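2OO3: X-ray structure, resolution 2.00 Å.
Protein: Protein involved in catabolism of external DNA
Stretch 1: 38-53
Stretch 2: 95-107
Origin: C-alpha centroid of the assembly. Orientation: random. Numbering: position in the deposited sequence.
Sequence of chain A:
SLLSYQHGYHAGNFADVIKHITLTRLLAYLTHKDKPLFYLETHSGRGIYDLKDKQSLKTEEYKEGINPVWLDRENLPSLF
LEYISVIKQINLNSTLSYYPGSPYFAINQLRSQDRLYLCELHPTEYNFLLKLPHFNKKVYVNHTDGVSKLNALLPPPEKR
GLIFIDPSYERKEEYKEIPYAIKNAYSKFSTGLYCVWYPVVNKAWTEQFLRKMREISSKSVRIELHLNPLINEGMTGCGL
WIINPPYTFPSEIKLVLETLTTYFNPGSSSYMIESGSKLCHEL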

# COMPACT_ATOMS: atom_id res chain seq x y z
N PHE A 38 2.52 -11.00 11.80
CA PHE A 38 1.53 -11.45 10.82
C PHE A 38 1.35 -10.34 9.76
O PHE A 38 1.06 -9.18 10.10
CB PHE A 38 0.19 -11.68 11.54
CG PHE A 38 -0.90 -12.19 10.65
CD1 PHE A 38 -0.70 -13.31 9.85
CD2 PHE A 38 -2.15 -11.59 10.65
CE1 PHE A 38 -1.69 -13.81 9.06
CE2 PHE A 38 -3.18 -12.10 9.82
CZ PHE A 38 -2.94 -13.19 9.02
N TYR A 39 1.50 -10.70 8.49
CA TYR A 39 1.30 -9.73 7.42
C TYR A 39 0.11 -10.21 6.60
O TYR A 39 0.14 -11.30 6.04
CB TYR A 39 2.56 -9.62 6.54
CG TYR A 39 2.35 -8.76 5.32
CD1 TYR A 39 2.40 -7.35 5.42
CD2 TYR A 39 2.10 -9.32 4.07
CE1 TYR A 39 2.20 -6.54 4.31
CE2 TYR A 39 1.90 -8.51 2.92
CZ TYR A 39 1.95 -7.13 3.07
OH TYR A 39 1.77 -6.29 1.99
N LEU A 40 -0.95 -9.41 6.58
CA LEU A 40 -2.19 -9.77 5.86
C LEU A 40 -2.50 -8.78 4.73
O LEU A 40 -2.62 -7.56 4.98
CB LEU A 40 -3.37 -9.83 6.86
CG LEU A 40 -4.78 -9.95 6.28
CD1 LEU A 40 -4.92 -11.28 5.53
CD2 LEU A 40 -5.76 -9.89 7.42
N GLU A 41 -2.63 -9.30 3.50
CA GLU A 41 -3.15 -8.51 2.39
C GLU A 41 -4.52 -8.96 2.01
O GLU A 41 -4.73 -10.15 1.74
CB GLU A 41 -2.24 -8.56 1.16
CG GLU A 41 -1.00 -7.71 1.25
CD GLU A 41 -0.18 -7.81 -0.04
OE1 GLU A 41 1.06 -7.62 -0.01
OE2 GLU A 41 -0.80 -8.10 -1.07
N THR A 42 -5.45 -8.02 1.93
CA THR A 42 -6.85 -8.32 1.57
C THR A 42 -7.04 -8.42 0.04
O THR A 42 -7.92 -9.11 -0.44
CB THR A 42 -7.80 -7.22 2.15
OG1 THR A 42 -7.25 -5.93 1.82
CG2 THR A 42 -7.91 -7.27 3.69
N HIS A 43 -6.22 -7.71 -0.74
CA HIS A 43 -6.39 -7.67 -2.20
C HIS A 43 -4.98 -7.80 -2.82
O HIS A 43 -4.38 -6.77 -3.22
CB HIS A 43 -6.98 -6.33 -2.68
CG HIS A 43 -8.34 -5.99 -2.13
ND1 HIS A 43 -8.54 -5.51 -0.86
CD2 HIS A 43 -9.56 -5.99 -2.73
CE1 HIS A 43 -9.83 -5.25 -0.67
NE2 HIS A 43 -10.47 -5.55 -1.79
N SER A 44 -4.44 -9.01 -2.90
CA SER A 44 -3.04 -9.18 -3.31
C SER A 44 -2.73 -9.05 -4.81
O SER A 44 -1.58 -8.82 -5.18
CB SER A 44 -2.51 -10.53 -2.81
OG SER A 44 -2.69 -10.60 -1.41
N GLY A 45 -3.73 -9.23 -5.66
CA GLY A 45 -3.54 -9.20 -7.11
C GLY A 45 -2.64 -10.33 -7.59
O GLY A 45 -2.54 -11.37 -6.96
N ARG A 46 -1.95 -10.14 -8.71
CA ARG A 46 -1.15 -11.24 -9.26
C ARG A 46 0.29 -11.21 -8.77
O ARG A 46 1.04 -12.17 -8.99
CB ARG A 46 -1.22 -11.24 -10.78
CG ARG A 46 -0.67 -9.99 -11.40
CD ARG A 46 -0.63 -10.08 -12.92
NE ARG A 46 -1.94 -10.33 -13.52
CZ ARG A 46 -2.12 -10.73 -14.78
NH1 ARG A 46 -1.07 -10.93 -15.58
NH2 ARG A 46 -3.35 -10.93 -15.24
N GLY A 47 0.70 -10.14 -8.09
CA GLY A 47 2.01 -10.13 -7.39
C GLY A 47 3.19 -9.53 -8.15
O GLY A 47 4.06 -8.96 -7.55
N ILE A 48 3.25 -9.73 -9.45
CA ILE A 48 4.26 -9.13 -10.33
C ILE A 48 3.55 -8.71 -11.63
O ILE A 48 2.56 -9.33 -12.03
CB ILE A 48 5.49 -10.08 -10.63
CG1 ILE A 48 5.07 -11.30 -11.48
CG2 ILE A 48 6.16 -10.57 -9.33
CD1 ILE A 48 6.23 -12.33 -11.80
N TYR A 49 4.05 -7.65 -12.25
CA TYR A 49 3.39 -7.03 -13.41
C TYR A 49 4.38 -6.86 -14.53
O TYR A 49 5.43 -6.23 -14.36
CB TYR A 49 2.74 -5.68 -13.01
CG TYR A 49 1.70 -5.94 -11.94
CD1 TYR A 49 0.38 -6.26 -12.29
CD2 TYR A 49 2.05 -5.96 -10.60
CE1 TYR A 49 -0.57 -6.56 -11.34
CE2 TYR A 49 1.10 -6.27 -9.63
CZ TYR A 49 -0.21 -6.57 -10.02
OH TYR A 49 -1.16 -6.90 -9.08
N ASP A 50 4.05 -7.49 -15.67
CA ASP A 50 4.83 -7.39 -16.88
C ASP A 50 4.41 -6.11 -17.57
O ASP A 50 3.26 -5.99 -18.00
CB ASP A 50 4.53 -8.60 -17.76
CG ASP A 50 5.32 -8.61 -19.09
OD1 ASP A 50 6.02 -7.63 -19.44
OD2 ASP A 50 5.22 -9.64 -19.79
N LEU A 51 5.32 -5.15 -17.64
CA LEU A 51 5.07 -3.86 -18.24
C LEU A 51 5.14 -3.89 -19.78
O LEU A 51 4.81 -2.91 -20.44
CB LEU A 51 6.08 -2.85 -17.70
CG LEU A 51 6.08 -2.60 -16.19
CD1 LEU A 51 7.15 -1.56 -15.94
CD2 LEU A 51 4.69 -2.14 -15.63
N LYS A 52 5.57 -5.02 -20.33
CA LYS A 52 5.74 -5.16 -21.78
C LYS A 52 4.74 -6.07 -22.46
O LYS A 52 4.86 -6.33 -23.66
CB LYS A 52 7.16 -5.62 -22.09
CG LYS A 52 8.15 -4.48 -21.94
CD LYS A 52 9.46 -4.93 -21.34
CE LYS A 52 10.48 -5.33 -22.39
NZ LYS A 52 11.90 -5.28 -21.85
N ASP A 53 3.74 -6.56 -21.73
CA ASP A 53 2.75 -7.42 -22.39
C ASP A 53 1.78 -6.57 -23.23
O ASP A 53 1.87 -5.35 -23.23
CB ASP A 53 2.05 -8.35 -21.40
CG ASP A 53 1.15 -7.63 -20.43
OD1 ASP A 53 0.97 -6.39 -20.56
OD2 ASP A 53 0.60 -8.31 -19.53
N THR A 95 16.58 -1.33 -17.60
CA THR A 95 15.32 -1.05 -18.29
C THR A 95 14.15 -1.69 -17.54
O THR A 95 14.19 -2.88 -17.20
CB THR A 95 15.34 -1.53 -19.78
OG1 THR A 95 16.68 -1.46 -20.30
CG2 THR A 95 14.44 -0.63 -20.60
N LEU A 96 13.12 -0.90 -17.29
CA LEU A 96 11.98 -1.37 -16.53
C LEU A 96 11.11 -2.31 -17.36
O LEU A 96 10.46 -1.88 -18.32
CB LEU A 96 11.19 -0.15 -16.08
CG LEU A 96 10.64 -0.03 -14.68
CD1 LEU A 96 11.70 -0.35 -13.60
CD2 LEU A 96 10.08 1.38 -14.50
N SER A 97 11.12 -3.59 -17.01
CA SER A 97 10.34 -4.58 -17.72
C SER A 97 9.21 -5.09 -16.84
O SER A 97 8.15 -5.41 -17.36
CB SER A 97 11.20 -5.79 -18.11
OG SER A 97 12.18 -5.42 -19.09
N TYR A 98 9.49 -5.16 -15.53
CA TYR A 98 8.56 -5.66 -14.52
C TYR A 98 8.38 -4.65 -13.40
O TYR A 98 9.35 -3.98 -12.98
CB TYR A 98 9.04 -7.00 -13.94
CG TYR A 98 8.42 -8.18 -14.67
CD1 TYR A 98 7.37 -8.90 -14.11
CD2 TYR A 98 8.86 -8.52 -15.96
CE1 TYR A 98 6.77 -9.99 -14.83
CE2 TYR A 98 8.27 -9.59 -16.68
CZ TYR A 98 7.24 -10.31 -16.11
OH TYR A 98 6.66 -11.35 -16.82
N TYR A 99 7.15 -4.54 -12.92
CA TYR A 99 6.90 -3.83 -11.67
C TYR A 99 6.37 -4.82 -10.60
O TYR A 99 5.45 -5.59 -10.89
CB TYR A 99 5.90 -2.67 -11.91
CG TYR A 99 5.70 -1.80 -10.68
CD1 TYR A 99 6.66 -0.87 -10.32
CD2 TYR A 99 4.58 -1.95 -9.87
CE1 TYR A 99 6.49 -0.07 -9.19
CE2 TYR A 99 4.42 -1.18 -8.71
CZ TYR A 99 5.38 -0.23 -8.40
OH TYR A 99 5.28 0.51 -7.27
N PRO A 100 6.93 -4.79 -9.37
CA PRO A 100 6.45 -5.71 -8.33
C PRO A 100 5.12 -5.28 -7.73
O PRO A 100 4.82 -4.07 -7.63
CB PRO A 100 7.55 -5.69 -7.27
CG PRO A 100 8.53 -4.64 -7.66
CD PRO A 100 8.00 -3.91 -8.87
N GLY A 101 4.30 -6.24 -7.34
CA GLY A 101 3.09 -5.92 -6.59
C GLY A 101 3.46 -5.90 -5.13
O GLY A 101 4.57 -6.31 -4.77
N SER A 102 2.55 -5.45 -4.27
CA SER A 102 2.79 -5.39 -2.84
C SER A 102 3.29 -6.71 -2.22
O SER A 102 4.21 -6.69 -1.38
CB SER A 102 1.56 -4.80 -2.10
OG SER A 102 0.47 -5.69 -2.19
N PRO A 103 2.76 -7.87 -2.66
CA PRO A 103 3.32 -9.11 -2.07
C PRO A 103 4.83 -9.30 -2.34
O PRO A 103 5.53 -9.79 -1.48
CB PRO A 103 2.54 -10.23 -2.80
CG PRO A 103 1.28 -9.60 -3.20
CD PRO A 103 1.69 -8.21 -3.64
N TYR A 104 5.31 -8.89 -3.52
CA TYR A 104 6.73 -8.97 -3.87
C TYR A 104 7.58 -8.05 -2.99
O TYR A 104 8.66 -8.43 -2.53
CB TYR A 104 6.93 -8.69 -5.37
CG TYR A 104 8.27 -9.17 -5.89
CD1 TYR A 104 8.40 -10.42 -6.51
CD2 TYR A 104 9.40 -8.35 -5.81
CE1 TYR A 104 9.64 -10.89 -6.97
CE2 TYR A 104 10.66 -8.80 -6.31
CZ TYR A 104 10.75 -10.07 -6.88
OH TYR A 104 11.96 -10.51 -7.36
N PHE A 105 7.09 -6.84 -2.69
CA PHE A 105 7.76 -6.02 -1.67
C PHE A 105 7.81 -6.71 -0.29
O PHE A 105 8.87 -6.74 0.39
CB PHE A 105 7.10 -4.63 -1.57
CG PHE A 105 7.31 -3.77 -2.81
CD1 PHE A 105 8.54 -3.11 -3.02
CD2 PHE A 105 6.30 -3.60 -3.74
CE1 PHE A 105 8.73 -2.31 -4.17
CE2 PHE A 105 6.48 -2.79 -4.89
CZ PHE A 105 7.70 -2.16 -5.10
N ALA A 106 6.67 -7.24 0.15
CA ALA A 106 6.60 -7.81 1.51
C ALA A 106 7.53 -9.03 1.69
O ALA A 106 8.22 -9.18 2.71
CB ALA A 106 5.13 -8.16 1.86
N ILE A 107 7.57 -9.89 0.68
CA ILE A 107 8.41 -11.06 0.72
C ILE A 107 9.88 -10.63 0.79
O ILE A 107 10.69 -11.29 1.43
CB ILE A 107 8.12 -11.99 -0.49
CG1 ILE A 107 6.76 -12.67 -0.30
CG2 ILE A 107 9.15 -13.06 -0.58
CD1 ILE A 107 6.17 -13.38 -1.60
O HOH W 1 -2.16 -5.71 -1.62

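Two short strands and the residues just beyond their ends make four of the five hydrogen bonds between the stretches. Strand 48-50 runs antiparallel to strand 98-100, and the backbone bonds extend one residue beyond the bridged segment at each end. Tyr-49 and Tyr-99 form the hydrogen-bonded pair. Tyr-49 N donates to Tyr-99 O at 2.8 Å, and Tyr-99 N donates to Tyr-49 O, also at 2.8 Å. The first of these is the more bent, with an angle of 136° at the hydrogen against 159° for the second. Tyr-49 O also receives a CA-H...O contact from Tyr-98 CA at 3.2 Å.

At one end of the ladder, Leu-51 N donates to Ser-97 O at 2.9 Å. At the other, Gly-101 N donates to Gly-47 O at 2.7 Å. Gly-101 is the N-cap residue of helix 102-107, so this last bond ties the start of the helix to the turn before strand 48-50. Its own carbonyl faces the helix: Gly-101 O accepts weak bonds from Tyr-104 N at 3.0 Å and from Phe-105 N at 3.3 Å. A CB on Gly-101 would clash with Tyr-49 CE2, which would lie 3.0 Å away. Gly-47 has a positive phi, and at its backbone angles a CB would be jammed against the carbonyl of the residue before.

Side chains add to the pairing near Ser-97. Lys-52 NZ donates to Ser-97 OG at 2.8 Å. Ser-97 thus accepts through both its carbonyl and its hydroxyl. Lys-52 N is satisfied within its own stretch, by Asp-50 OD1 at 2.8 Å.

A second polar cluster surrounds Glu-41. Tyr-39 OH donates to Glu-41 OE1 at 2.5 Å, a short bond. Ser-102 OG lies 3.0 Å from Glu-41 OE1 and 2.9 Å from Glu-41 OE2. Water 1 links the serine to the other stretch: its oxygen is 2.7 Å from Ser-102 OG, and it donates to His-43 O at 2.9 Å. Pro-103 N is 3.2 Å from Glu-41 OE1, but it has no hydrogen to share, so this is proximity without a hydrogen bond.

Apolar contacts fill the space around these bonds. Ala-106 CB sits over one face of the Tyr-39 ring, 3.4 Å from Tyr-39 CE2. Ile-48, Pro-100, Asp-50 and Tyr-98 share one face of the sheet. There Asp-50 CA lies over the Tyr-98 ring, 3.8 Å from its centroid and only 11° off the normal. Ile-48 CD1 reaches Tyr-98 CE1 at 3.9 Å, while Ile-48 CG2 is 3.6 Å from Tyr-104 CD1. Tyr-49 and Tyr-99 point to the other face. Gly-101 CA meets the Tyr-49 ring at its edge, 3.7 Å from Tyr-49 CE2. Leu-51 packs against two residues: Leu-51 CD1 is 4.0 Å from Leu-96 CG, and Leu-51 CD2 is 3.9 Å from Tyr-99 CB. The hydroxyls of Tyr-99 and Tyr-104 are satisfied elsewhere in the structure.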